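Local coordinates for dihydrodipicolinate synthase family protein (Sinorhizobium meliloti, PDB 4DNH) that is of unknown function but folds as a TIM barrel and is probably related to the dihydrodipicolinate synthases, at residues A32-V44 against G270-I282. Sequence-based numbering, arbitrary orientation.
Sequences AFSRVAFAAAHVV and GHSDALLGIFDAI
Phe38 and Ala274 sit where the first and last strands of the TIM barrel, 37-40 and 273-276, pair in parallel and close the eight-stranded sheet. Phe38 N gives a hydrogen bond to Ala274 O and Phe38 O takes one from Leu276 N; Ala274 N to Val36 O and Ala40 N to Leu276 O continue the pattern. In this tight, buried middle Phe38 CB packs on Leu275 CG at 3.7 Å on one face; on the other Ala39 CB lies 3.8 Å from Phe279 CB, and helix 283-294 adds Leu290 over Ala37. Toward the strand starts the contact opens to solvent: the Arg35 guanidinium lies flat over the exposed His271 ring, planes 10° apart. Trimming Arg35 to an alanine would probably strip that imidazole face of its stacking partner and take from Ile264 O the hydrogen bond of Arg35 NE. Nearby, Asp273 OD1 takes Val36 N at 2.7 Å, while OD2 pairs with Arg251. Past the strand ends, Asp280 CG stands anti to its own N (chi1 165°), carrying OD2 to His42 N at 2.9 Å and, through its syn lone pair and in the imidazole plane, to His42 ND1 at 2.7 Å. Such a buried carboxylate would be expected to fix the ring's rotation and favour a proton on ND1.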
# COMPACT_ATOMS: atom_id res chain seq x y z
N ALA A 32 14.78 -3.87 15.59
CA ALA A 32 16.05 -3.76 14.86
C ALA A 32 16.06 -2.56 13.90
O ALA A 32 17.13 -2.16 13.42
CB ALA A 32 16.36 -5.05 14.12
N PHE A 33 14.88 -2.00 13.63
CA PHE A 33 14.75 -0.84 12.73
C PHE A 33 14.80 0.48 13.49
O PHE A 33 14.47 0.56 14.68
CB PHE A 33 13.44 -0.88 11.93
CG PHE A 33 13.15 -2.19 11.26
CD1 PHE A 33 14.17 -3.08 10.91
CD2 PHE A 33 11.84 -2.53 10.94
CE1 PHE A 33 13.89 -4.28 10.29
CE2 PHE A 33 11.56 -3.72 10.31
CZ PHE A 33 12.58 -4.60 9.98
N SER A 34 15.19 1.53 12.77
CA SER A 34 15.14 2.89 13.27
C SER A 34 14.03 3.65 12.57
O SER A 34 14.04 4.89 12.53
CB SER A 34 16.48 3.60 13.05
OG SER A 34 16.84 3.64 11.68
N ARG A 35 13.08 2.91 11.99
CA ARG A 35 11.91 3.48 11.33
C ARG A 35 10.68 2.68 11.70
O ARG A 35 10.80 1.50 12.04
CB ARG A 35 12.07 3.44 9.81
CG ARG A 35 13.23 4.25 9.26
CD ARG A 35 12.94 5.73 9.26
NE ARG A 35 14.07 6.50 8.74
CZ ARG A 35 15.07 6.95 9.49
NH1 ARG A 35 15.09 6.72 10.80
NH2 ARG A 35 16.06 7.63 8.93
N VAL A 36 9.50 3.31 11.61
CA VAL A 36 8.20 2.61 11.64
C VAL A 36 7.68 2.35 10.22
O VAL A 36 7.26 3.28 9.50
CB VAL A 36 7.15 3.40 12.44
CG1 VAL A 36 5.82 2.65 12.47
CG2 VAL A 36 7.65 3.66 13.85
N ALA A 37 7.70 1.08 9.82
CA ALA A 37 7.42 0.68 8.44
C ALA A 37 6.25 -0.27 8.37
O ALA A 37 6.26 -1.31 9.03
CB ALA A 37 8.64 0.01 7.84
N PHE A 38 5.25 0.09 7.56
CA PHE A 38 4.11 -0.76 7.25
C PHE A 38 4.18 -1.15 5.79
O PHE A 38 4.54 -0.34 4.92
CB PHE A 38 2.81 0.02 7.35
CG PHE A 38 2.36 0.31 8.75
CD1 PHE A 38 2.76 1.48 9.39
CD2 PHE A 38 1.47 -0.53 9.39
CE1 PHE A 38 2.32 1.76 10.67
CE2 PHE A 38 1.02 -0.24 10.67
CZ PHE A 38 1.45 0.90 11.31
N ALA A 39 3.78 -2.38 5.49
CA ALA A 39 3.43 -2.72 4.14
C ALA A 39 1.90 -2.71 3.99
O ALA A 39 1.17 -3.28 4.81
CB ALA A 39 4.02 -4.06 3.76
N ALA A 40 1.40 -2.02 2.96
CA ALA A 40 -0.02 -2.10 2.63
C ALA A 40 -0.20 -3.41 1.86
O ALA A 40 0.32 -3.55 0.75
CB ALA A 40 -0.45 -0.91 1.79
N ALA A 41 -0.93 -4.36 2.43
CA ALA A 41 -0.89 -5.72 1.93
C ALA A 41 -2.04 -6.03 0.98
O ALA A 41 -3.18 -5.58 1.18
CB ALA A 41 -0.86 -6.70 3.08
N HIS A 42 -1.74 -6.84 -0.03
CA HIS A 42 -2.70 -7.20 -1.07
C HIS A 42 -3.61 -8.32 -0.61
O HIS A 42 -3.38 -8.92 0.45
CB HIS A 42 -1.95 -7.63 -2.33
CG HIS A 42 -1.24 -8.95 -2.19
ND1 HIS A 42 -0.05 -9.07 -1.58
CD2 HIS A 42 -1.60 -10.23 -2.60
CE1 HIS A 42 0.33 -10.36 -1.60
NE2 HIS A 42 -0.62 -11.07 -2.22
N VAL A 43 -4.63 -8.60 -1.42
CA VAL A 43 -5.59 -9.67 -1.16
C VAL A 43 -5.46 -10.82 -2.16
O VAL A 43 -5.37 -10.58 -3.36
CB VAL A 43 -7.04 -9.14 -1.21
CG1 VAL A 43 -8.05 -10.29 -1.13
CG2 VAL A 43 -7.27 -8.16 -0.08
N VAL A 44 -5.47 -12.06 -1.68
CA VAL A 44 -5.52 -13.22 -2.54
C VAL A 44 -6.97 -13.62 -2.85
O VAL A 44 -7.75 -13.97 -1.94
CB VAL A 44 -4.78 -14.42 -1.93
CG1 VAL A 44 -4.72 -15.60 -2.91
CG2 VAL A 44 -3.39 -13.99 -1.50
N GLY A 270 15.23 16.10 8.29
CA GLY A 270 14.39 15.03 8.81
C GLY A 270 14.38 13.80 7.93
O GLY A 270 14.99 13.76 6.87
N HIS A 271 13.68 12.78 8.40
CA HIS A 271 13.40 11.61 7.59
C HIS A 271 11.92 11.38 7.55
O HIS A 271 11.16 12.11 8.19
CB HIS A 271 14.17 10.39 8.10
CG HIS A 271 13.97 10.10 9.58
ND1 HIS A 271 12.82 9.59 10.07
CD2 HIS A 271 14.84 10.23 10.66
CE1 HIS A 271 12.94 9.42 11.40
NE2 HIS A 271 14.18 9.81 11.76
N SER A 272 11.48 10.40 6.76
CA SER A 272 10.12 9.90 6.93
C SER A 272 10.07 8.40 7.20
O SER A 272 10.99 7.66 6.85
CB SER A 272 9.16 10.32 5.79
OG SER A 272 9.80 10.43 4.54
N ASP A 273 8.98 7.99 7.86
CA ASP A 273 8.66 6.59 8.08
C ASP A 273 7.97 6.02 6.82
O ASP A 273 8.08 6.60 5.74
CB ASP A 273 7.80 6.45 9.34
CG ASP A 273 8.61 6.72 10.61
OD1 ASP A 273 9.55 5.95 10.89
OD2 ASP A 273 8.29 7.70 11.33
N ALA A 274 7.30 4.88 6.93
CA ALA A 274 6.86 4.18 5.73
C ALA A 274 5.54 3.44 5.87
O ALA A 274 5.30 2.74 6.84
CB ALA A 274 7.93 3.22 5.24
N LEU A 275 4.69 3.62 4.87
CA LEU A 275 3.44 2.88 4.75
C LEU A 275 3.23 2.75 3.24
O LEU A 275 2.64 3.62 2.58
CB LEU A 275 2.31 3.64 5.44
CG LEU A 275 1.03 2.88 5.80
CD1 LEU A 275 0.17 3.81 6.63
CD2 LEU A 275 0.29 2.41 4.55
N LEU A 276 3.76 1.65 2.71
CA LEU A 276 3.98 1.50 1.28
C LEU A 276 3.41 0.21 0.73
O LEU A 276 3.60 -0.87 1.31
CB LEU A 276 5.48 1.52 1.00
CG LEU A 276 6.20 2.86 1.14
CD1 LEU A 276 7.70 2.63 1.29
CD2 LEU A 276 5.92 3.74 -0.06
N GLY A 277 2.73 0.31 -0.41
CA GLY A 277 2.35 -0.87 -1.19
C GLY A 277 3.56 -1.59 -1.77
O GLY A 277 3.53 -2.80 -1.95
N ILE A 278 4.65 -0.86 -2.05
CA ILE A 278 5.85 -1.52 -2.57
C ILE A 278 6.51 -2.44 -1.52
O ILE A 278 7.11 -3.46 -1.87
CB ILE A 278 6.87 -0.52 -3.22
CG1 ILE A 278 8.07 -1.26 -3.84
CG2 ILE A 278 7.37 0.51 -2.22
CD1 ILE A 278 7.75 -2.10 -5.05
N PHE A 279 6.37 -2.11 -0.25
CA PHE A 279 6.95 -2.93 0.82
C PHE A 279 6.31 -4.31 0.91
O PHE A 279 6.91 -5.24 1.43
CB PHE A 279 6.90 -2.19 2.14
CG PHE A 279 8.08 -1.28 2.35
CD1 PHE A 279 8.97 -1.03 1.30
CD2 PHE A 279 8.28 -0.65 3.56
CE1 PHE A 279 10.05 -0.20 1.47
CE2 PHE A 279 9.36 0.18 3.74
CZ PHE A 279 10.25 0.41 2.70
N ASP A 280 5.09 -4.42 0.41
CA ASP A 280 4.45 -5.69 0.23
C ASP A 280 5.27 -6.52 -0.79
O ASP A 280 5.80 -7.59 -0.45
CB ASP A 280 3.00 -5.45 -0.23
CG ASP A 280 2.32 -6.69 -0.80
OD1 ASP A 280 3.01 -7.55 -1.41
OD2 ASP A 280 1.09 -6.79 -0.65
N ALA A 281 5.41 -6.00 -2.02
CA ALA A 281 6.10 -6.70 -3.11
C ALA A 281 7.60 -6.99 -2.88
O ALA A 281 8.13 -7.98 -3.41
CB ALA A 281 5.90 -5.96 -4.42
N ILE A 282 8.28 -6.14 -2.12
CA ILE A 282 9.71 -6.36 -1.84
C ILE A 282 10.00 -6.58 -0.34
O ILE A 282 11.12 -6.32 0.15
CB ILE A 282 10.59 -5.21 -2.39
CG1 ILE A 282 10.32 -3.91 -1.62
CG2 ILE A 282 10.39 -5.04 -3.89
CD1 ILE A 282 11.17 -2.74 -2.06